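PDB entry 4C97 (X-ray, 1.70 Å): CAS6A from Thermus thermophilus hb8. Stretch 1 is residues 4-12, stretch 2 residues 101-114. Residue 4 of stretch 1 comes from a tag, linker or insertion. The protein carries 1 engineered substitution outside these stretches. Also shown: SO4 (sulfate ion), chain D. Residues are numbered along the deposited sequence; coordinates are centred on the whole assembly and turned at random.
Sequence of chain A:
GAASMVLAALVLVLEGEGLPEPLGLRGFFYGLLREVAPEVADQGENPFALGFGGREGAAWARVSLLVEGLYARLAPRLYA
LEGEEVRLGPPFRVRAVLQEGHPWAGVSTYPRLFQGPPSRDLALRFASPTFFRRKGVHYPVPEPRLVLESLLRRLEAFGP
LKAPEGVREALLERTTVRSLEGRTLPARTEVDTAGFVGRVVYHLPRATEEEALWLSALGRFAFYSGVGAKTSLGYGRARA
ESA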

ATOM      1  N   SER A   4       8.065  -1.845  19.647  1.00 49.99           N
ATOM      2  CA  SER A   4       6.892  -1.059  19.170  1.00 46.40           C
ATOM      3  C   SER A   4       6.341  -1.711  17.939  1.00 38.24           C
ATOM      4  O   SER A   4       7.095  -2.195  17.087  1.00 39.67           O
ATOM      5  CB  SER A   4       7.281   0.367  18.801  1.00 51.07           C
ATOM      6  OG  SER A   4       6.373   0.905  17.851  1.00 39.64           O
ATOM      7  N   MET A   5       5.028  -1.707  17.800  1.00 24.70           N
ATOM      8  CA  MET A   5       4.467  -2.320  16.612  1.00 21.51           C
ATOM      9  C   MET A   5       3.752  -1.336  15.698  1.00 19.66           C
ATOM     10  O   MET A   5       2.716  -1.638  15.135  1.00 19.04           O
ATOM     11  CB  MET A   5       3.581  -3.445  17.061  1.00 56.77           C
ATOM     12  CG  MET A   5       3.678  -4.603  16.146  1.00 70.89           C
ATOM     13  SD  MET A   5       2.809  -6.037  16.762  1.00109.78           S
ATOM     14  CE  MET A   5       3.508  -6.161  18.363  1.00 28.69           C
ATOM     15  N   VAL A   6       4.362  -0.173  15.513  1.00 23.26           N
ATOM     16  CA  VAL A   6       3.804   0.894  14.693  1.00 17.68           C
ATOM     17  C   VAL A   6       3.939   0.624  13.204  1.00 16.97           C
ATOM     18  O   VAL A   6       4.916   0.042  12.736  1.00 17.52           O
ATOM     19  CB  VAL A   6       4.523   2.237  14.998  1.00 19.07           C
ATOM     20  CG1 VAL A   6       5.968   2.173  14.605  1.00 34.09           C
ATOM     21  CG2 VAL A   6       3.887   3.384  14.302  1.00 16.69           C
ATOM     22  N   LEU A   7       2.929   1.047  12.458  1.00 15.47           N
ATOM     23  CA  LEU A   7       3.137   1.252  11.040  1.00 14.46           C
ATOM     24  C   LEU A   7       2.459   2.545  10.670  1.00 13.69           C
ATOM     25  O   LEU A   7       1.553   3.011  11.380  1.00 15.24           O
ATOM     26  CB  LEU A   7       2.685   0.052  10.206  1.00 18.10           C
ATOM     27  CG  LEU A   7       1.212  -0.298  10.115  1.00 16.02           C
ATOM     28  CD1 LEU A   7       1.050  -1.421   9.098  1.00 13.96           C
ATOM     29  CD2 LEU A   7       0.603  -0.712  11.434  1.00 14.97           C
ATOM     30  N   ALA A   8       2.944   3.172   9.601  1.00 13.05           N
ATOM     31  CA  ALA A   8       2.513   4.526   9.302  1.00 12.65           C
ATOM     32  C   ALA A   8       2.571   4.837   7.819  1.00 17.01           C
ATOM     33  O   ALA A   8       3.367   4.252   7.083  1.00 14.88           O
ATOM     34  CB  ALA A   8       3.381   5.507  10.054  1.00 16.05           C
ATOM     35  N   ALA A   9       1.693   5.741   7.398  1.00 14.43           N
ATOM     36  CA  ALA A   9       1.727   6.312   6.055  1.00 14.24           C
ATOM     37  C   ALA A   9       1.647   7.803   6.244  1.00 13.14           C
ATOM     38  O   ALA A   9       0.634   8.346   6.709  1.00 14.11           O
ATOM     39  CB  ALA A   9       0.549   5.814   5.226  1.00 13.50           C
ATOM     40  N   LEU A  10       2.751   8.469   5.907  1.00 11.75           N
ATOM     41  CA  LEU A  10       2.806   9.908   5.981  1.00 12.30           C
ATOM     42  C   LEU A  10       2.632  10.513   4.603  1.00 12.93           C
ATOM     43  O   LEU A  10       3.239  10.047   3.622  1.00 14.33           O
ATOM     44  CB  LEU A  10       4.146  10.340   6.556  1.00 15.80           C
ATOM     45  CG  LEU A  10       4.311  10.184   8.066  1.00 25.22           C
ATOM     46  CD1 LEU A  10       4.293   8.737   8.496  1.00 30.86           C
ATOM     47  CD2 LEU A  10       5.625  10.840   8.489  1.00 29.20           C
ATOM     48  N   VAL A  11       1.818  11.560   4.537  1.00 14.08           N
ATOM     49  CA  VAL A  11       1.536  12.243   3.284  1.00 12.83           C
ATOM     50  C   VAL A  11       2.264  13.578   3.198  1.00 17.27           C
ATOM     51  O   VAL A  11       2.187  14.398   4.118  1.00 15.18           O
ATOM     52  CB  VAL A  11       0.036  12.473   3.091  1.00 13.04           C
ATOM     53  CG1 VAL A  11      -0.228  13.382   1.888  1.00 15.71           C
ATOM     54  CG2 VAL A  11      -0.699  11.124   2.878  1.00 14.26           C
ATOM     55  N   LEU A  12       2.974  13.785   2.093  1.00 15.81           N
ATOM     56  CA  LEU A  12       3.611  15.075   1.803  1.00 14.99           C
ATOM     57  C   LEU A  12       2.706  15.846   0.863  1.00 15.58           C
ATOM     58  O   LEU A  12       2.530  15.458  -0.313  1.00 15.29           O
ATOM     59  CB  LEU A  12       4.977  14.887   1.124  1.00 16.85           C
ATOM     60  CG  LEU A  12       6.157  14.413   1.970  1.00 27.23           C
ATOM     61  CD1 LEU A  12       5.811  13.218   2.839  1.00 36.12           C
ATOM     62  CD2 LEU A  12       7.343  14.089   1.064  1.00 29.45           C
ATOM     63  N   GLY A 101      -5.546  13.536   8.868  1.00 24.21           N
ATOM     64  CA  GLY A 101      -6.138  14.674   8.196  1.00 30.83           C
ATOM     65  C   GLY A 101      -5.912  14.676   6.699  1.00 25.64           C
ATOM     66  O   GLY A 101      -5.998  15.714   6.060  1.00 27.22           O
ATOM     67  N   HIS A 102      -5.608  13.509   6.138  1.00 19.58           N
ATOM     68  CA  HIS A 102      -5.586  13.330   4.692  1.00 19.06           C
ATOM     69  C   HIS A 102      -6.068  11.899   4.478  1.00 18.05           C
ATOM     70  O   HIS A 102      -5.755  11.030   5.279  1.00 17.45           O
ATOM     71  CB  HIS A 102      -4.173  13.516   4.140  1.00 22.13           C
ATOM     72  CG  HIS A 102      -4.094  13.474   2.640  1.00 16.84           C
ATOM     73  ND1 HIS A 102      -4.090  12.297   1.937  1.00 18.63           N
ATOM     74  CD2 HIS A 102      -4.003  14.471   1.731  1.00 17.70           C
ATOM     75  CE1 HIS A 102      -4.020  12.570   0.635  1.00 18.24           C
ATOM     76  NE2 HIS A 102      -3.959  13.875   0.493  1.00 19.61           N
ATOM     77  N   PRO A 103      -6.846  11.651   3.415  1.00 18.26           N
ATOM     78  CA  PRO A 103      -7.394  10.302   3.224  1.00 18.35           C
ATOM     79  C   PRO A 103      -6.356   9.183   3.173  1.00 15.79           C
ATOM     80  O   PRO A 103      -6.648   8.056   3.539  1.00 17.09           O
ATOM     81  CB  PRO A 103      -8.137  10.412   1.894  1.00 21.10           C
ATOM     82  CG  PRO A 103      -8.528  11.838   1.808  1.00 23.42           C
ATOM     83  CD  PRO A 103      -7.394  12.607   2.440  1.00 17.27           C
ATOM     84  N   TRP A 104      -5.148   9.501   2.726  1.00 13.55           N
ATOM     85  CA  TRP A 104      -4.094   8.517   2.563  1.00 14.25           C
ATOM     86  C   TRP A 104      -3.008   8.574   3.633  1.00 12.50           C
ATOM     87  O   TRP A 104      -1.992   7.915   3.500  1.00 12.66           O
ATOM     88  CB  TRP A 104      -3.510   8.628   1.151  1.00 15.67           C
ATOM     89  CG  TRP A 104      -4.494   8.116   0.133  1.00 13.36           C
ATOM     90  CD1 TRP A 104      -5.343   8.854  -0.636  1.00 15.38           C
ATOM     91  CD2 TRP A 104      -4.741   6.746  -0.185  1.00 11.25           C
ATOM     92  NE1 TRP A 104      -6.103   8.021  -1.427  1.00 14.35           N
ATOM     93  CE2 TRP A 104      -5.745   6.724  -1.183  1.00 10.05           C
ATOM     94  CE3 TRP A 104      -4.220   5.536   0.254  1.00 11.15           C
ATOM     95  CZ2 TRP A 104      -6.238   5.534  -1.723  1.00 10.40           C
ATOM     96  CZ3 TRP A 104      -4.713   4.352  -0.291  1.00 12.85           C
ATOM     97  CH2 TRP A 104      -5.692   4.369  -1.277  1.00  9.45           C
ATOM     98  N   ALA A 105      -3.254   9.339   4.698  1.00 12.95           N
ATOM     99  CA  ALA A 105      -2.347   9.415   5.836  1.00 13.63           C
ATOM    100  C   ALA A 105      -2.905   8.581   6.991  1.00 16.76           C
ATOM    101  O   ALA A 105      -4.105   8.556   7.215  1.00 15.27           O
ATOM    102  CB  ALA A 105      -2.204  10.845   6.282  1.00 18.03           C
ATOM    103  N   GLY A 106      -2.040   7.927   7.739  1.00 15.45           N
ATOM    104  CA  GLY A 106      -2.473   7.279   8.959  1.00 14.17           C
ATOM    105  C   GLY A 106      -1.335   6.671   9.723  1.00 14.80           C
ATOM    106  O   GLY A 106      -0.273   6.445   9.172  1.00 16.18           O
ATOM    107  N   VAL A 107      -1.539   6.449  11.016  1.00 15.65           N
ATOM    108  CA  VAL A 107      -0.567   5.761  11.843  1.00 15.56           C
ATOM    109  C   VAL A 107      -1.359   4.800  12.702  1.00 17.28           C
ATOM    110  O   VAL A 107      -2.417   5.165  13.226  1.00 21.63           O
ATOM    111  CB  VAL A 107       0.215   6.707  12.754  1.00 20.89           C
ATOM    112  CG1 VAL A 107       1.286   5.937  13.499  1.00 20.75           C
ATOM    113  CG2 VAL A 107       0.826   7.819  11.964  1.00 20.92           C
ATOM    114  N   SER A 108      -0.860   3.578  12.830  1.00 14.88           N
ATOM    115  CA  SER A 108      -1.545   2.549  13.598  1.00 14.92           C
ATOM    116  C   SER A 108      -0.541   1.567  14.175  1.00 12.76           C
ATOM    117  O   SER A 108       0.685   1.819  14.179  1.00 13.93           O
ATOM    118  CB  SER A 108      -2.579   1.819  12.735  1.00 21.40           C
ATOM    119  OG  SER A 108      -3.493   1.106  13.558  1.00 20.20           O
ATOM    120  N   THR A 109      -1.046   0.436  14.660  1.00 13.20           N
ATOM    121  CA  THR A 109      -0.179  -0.596  15.196  1.00 12.38           C
ATOM    122  C   THR A 109      -0.637  -1.928  14.647  1.00 12.38           C
ATOM    123  O   THR A 109      -1.803  -2.092  14.235  1.00 12.29           O
ATOM    124  CB  THR A 109      -0.228  -0.677  16.731  1.00 14.97           C
ATOM    125  OG1 THR A 109      -1.539  -1.067  17.119  1.00 12.52           O
ATOM    126  CG2 THR A 109       0.145   0.655  17.386  1.00 14.36           C
ATOM    127  N   TYR A 110       0.261  -2.908  14.652  1.00 12.97           N
ATOM    128  CA  TYR A 110      -0.103  -4.207  14.102  1.00 14.61           C
ATOM    129  C   TYR A 110      -1.262  -4.855  14.855  1.00 12.88           C
ATOM    130  O   TYR A 110      -2.172  -5.379  14.218  1.00 11.92           O
ATOM    131  CB  TYR A 110       1.098  -5.153  13.967  1.00 11.66           C
ATOM    132  CG  TYR A 110       1.925  -4.820  12.733  1.00 14.69           C
ATOM    133  CD1 TYR A 110       2.970  -3.891  12.771  1.00 14.12           C
ATOM    134  CD2 TYR A 110       1.637  -5.416  11.536  1.00 14.10           C
ATOM    135  CE1 TYR A 110       3.702  -3.594  11.635  1.00 14.05           C
ATOM    136  CE2 TYR A 110       2.363  -5.118  10.386  1.00 13.61           C
ATOM    137  CZ  TYR A 110       3.375  -4.203  10.446  1.00 13.37           C
ATOM    138  OH  TYR A 110       4.067  -3.918   9.297  1.00 14.05           O
ATOM    139  N   PRO A 111      -1.295  -4.752  16.199  1.00 13.22           N
ATOM    140  CA  PRO A 111      -2.476  -5.338  16.838  1.00 12.38           C
ATOM    141  C   PRO A 111      -3.783  -4.718  16.344  1.00 11.14           C
ATOM    142  O   PRO A 111      -4.805  -5.414  16.202  1.00 13.50           O
ATOM    143  CB  PRO A 111      -2.239  -5.059  18.325  1.00 13.31           C
ATOM    144  CG  PRO A 111      -0.739  -5.051  18.434  1.00 12.51           C
ATOM    145  CD  PRO A 111      -0.278  -4.363  17.198  1.00 12.17           C
ATOM    146  N   ARG A 112      -3.748  -3.434  16.028  1.00 11.03           N
ATOM    147  CA  ARG A 112      -4.957  -2.766  15.577  1.00 10.78           C
ATOM    148  C   ARG A 112      -5.384  -3.237  14.193  1.00 12.93           C
ATOM    149  O   ARG A 112      -6.546  -3.077  13.832  1.00 12.69           O
ATOM    150  CB  ARG A 112      -4.799  -1.247  15.618  1.00 11.68           C
ATOM    151  CG  ARG A 112      -4.962  -0.717  17.034  1.00 11.74           C
ATOM    152  CD  ARG A 112      -4.652   0.760  17.156  1.00 11.70           C
ATOM    153  NE  ARG A 112      -5.023   1.180  18.498  1.00 12.57           N
ATOM    154  CZ  ARG A 112      -6.246   1.538  18.863  1.00 19.48           C
ATOM    155  NH1 ARG A 112      -7.219   1.594  17.959  1.00 15.36           N
ATOM    156  NH2 ARG A 112      -6.484   1.844  20.135  1.00 17.18           N
ATOM    157  N   LEU A 113      -4.473  -3.853  13.444  1.00 12.32           N
ATOM    158  CA  LEU A 113      -4.884  -4.347  12.136  1.00  9.95           C
ATOM    159  C   LEU A 113      -5.853  -5.489  12.329  1.00 12.58           C
ATOM    160  O   LEU A 113      -6.615  -5.800  11.410  1.00 11.56           O
ATOM    161  CB  LEU A 113      -3.705  -4.840  11.323  1.00 12.44           C
ATOM    162  CG  LEU A 113      -2.675  -3.786  10.943  1.00 14.15           C
ATOM    163  CD1 LEU A 113      -1.518  -4.463  10.258  1.00 15.50           C
ATOM    164  CD2 LEU A 113      -3.263  -2.668  10.071  1.00 14.97           C
ATOM    165  N   PHE A 114      -5.839  -6.094  13.520  1.00 10.19           N
ATOM    166  CA  PHE A 114      -6.655  -7.254  13.790  1.00 11.43           C
ATOM    167  C   PHE A 114      -7.896  -6.897  14.609  1.00 14.24           C
ATOM    168  O   PHE A 114      -8.487  -7.761  15.227  1.00 15.91           O
ATOM    169  CB  PHE A 114      -5.824  -8.304  14.524  1.00 13.49           C
ATOM    170  CG  PHE A 114      -4.839  -9.017  13.647  1.00 16.97           C
ATOM    171  CD1 PHE A 114      -5.203 -10.172  12.957  1.00 18.18           C
ATOM    172  CD2 PHE A 114      -3.554  -8.540  13.495  1.00 18.98           C
ATOM    173  CE1 PHE A 114      -4.276 -10.815  12.152  1.00 16.08           C
ATOM    174  CE2 PHE A 114      -2.640  -9.192  12.684  1.00 23.11           C
ATOM    175  CZ  PHE A 114      -3.017 -10.328  12.018  1.00 16.11           C
TER
HETATM  176  S   SO4 D1241      -7.033   8.866  -5.265  1.00 44.75           S
HETATM  177  O1  SO4 D1241      -6.954   8.175  -3.986  1.00 45.72           O
HETATM  178  O2  SO4 D1241      -7.748   7.995  -6.201  1.00 46.89           O
HETATM  179  O3  SO4 D1241      -7.772  10.111  -5.101  1.00 50.52           O
HETATM  180  O4  SO4 D1241      -5.734   9.176  -5.850  1.00 33.61           O

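Antiparallel β-pairing alternates close and wide residue pairs, and two segments of CAS6A that lie at least 91 residues apart where they touch illustrate the rule well. Strands 6-12 and 106-109 run at 165° to each other, their axes approaching to 4.6 Å. At the wide pairs, each residue both gives and receives a hydrogen bond: Leu7 N to Ser108 O and Ser108 N to Leu7 O are both 2.9 Å, while Ala9 N to Gly106 O is 2.7 Å and Gly106 N to Ala9 O 2.9 Å. Alternating with them, the narrow pairs Val6-Thr109 and Ala8-Val107 bring their CA atoms to 4.3 and 4.2 Å without such bonds. The ladder ends where Tyr110 N donates to Met5 O at 2.8 Å, just as the second stretch turns into a weakly bonded helix whose N-cap, Thr109, accepts a weak bond from Arg112 N on its side chain.

Neighbouring residues of a strand point to opposite faces, so Val6, Ala8 and Val107 share one face, where methyl groups of Val107 meet Val6 (CG1 to CG2, 3.7 Å) and Ala8 (CG2 to CB, 3.9 Å) in van der Waals contact. On the other, Leu7 CD1 lies over the Tyr110 ring, 4.3 Å from its centroid, and reaches Leu113 CD1 at 4.1 Å. Beyond the paired residues, Val11 CG1 sits almost squarely above the His102 ring, 3.8 Å from its centroid, a CH-π contact, while its CG2 packs 3.7 Å from Ala105 CB.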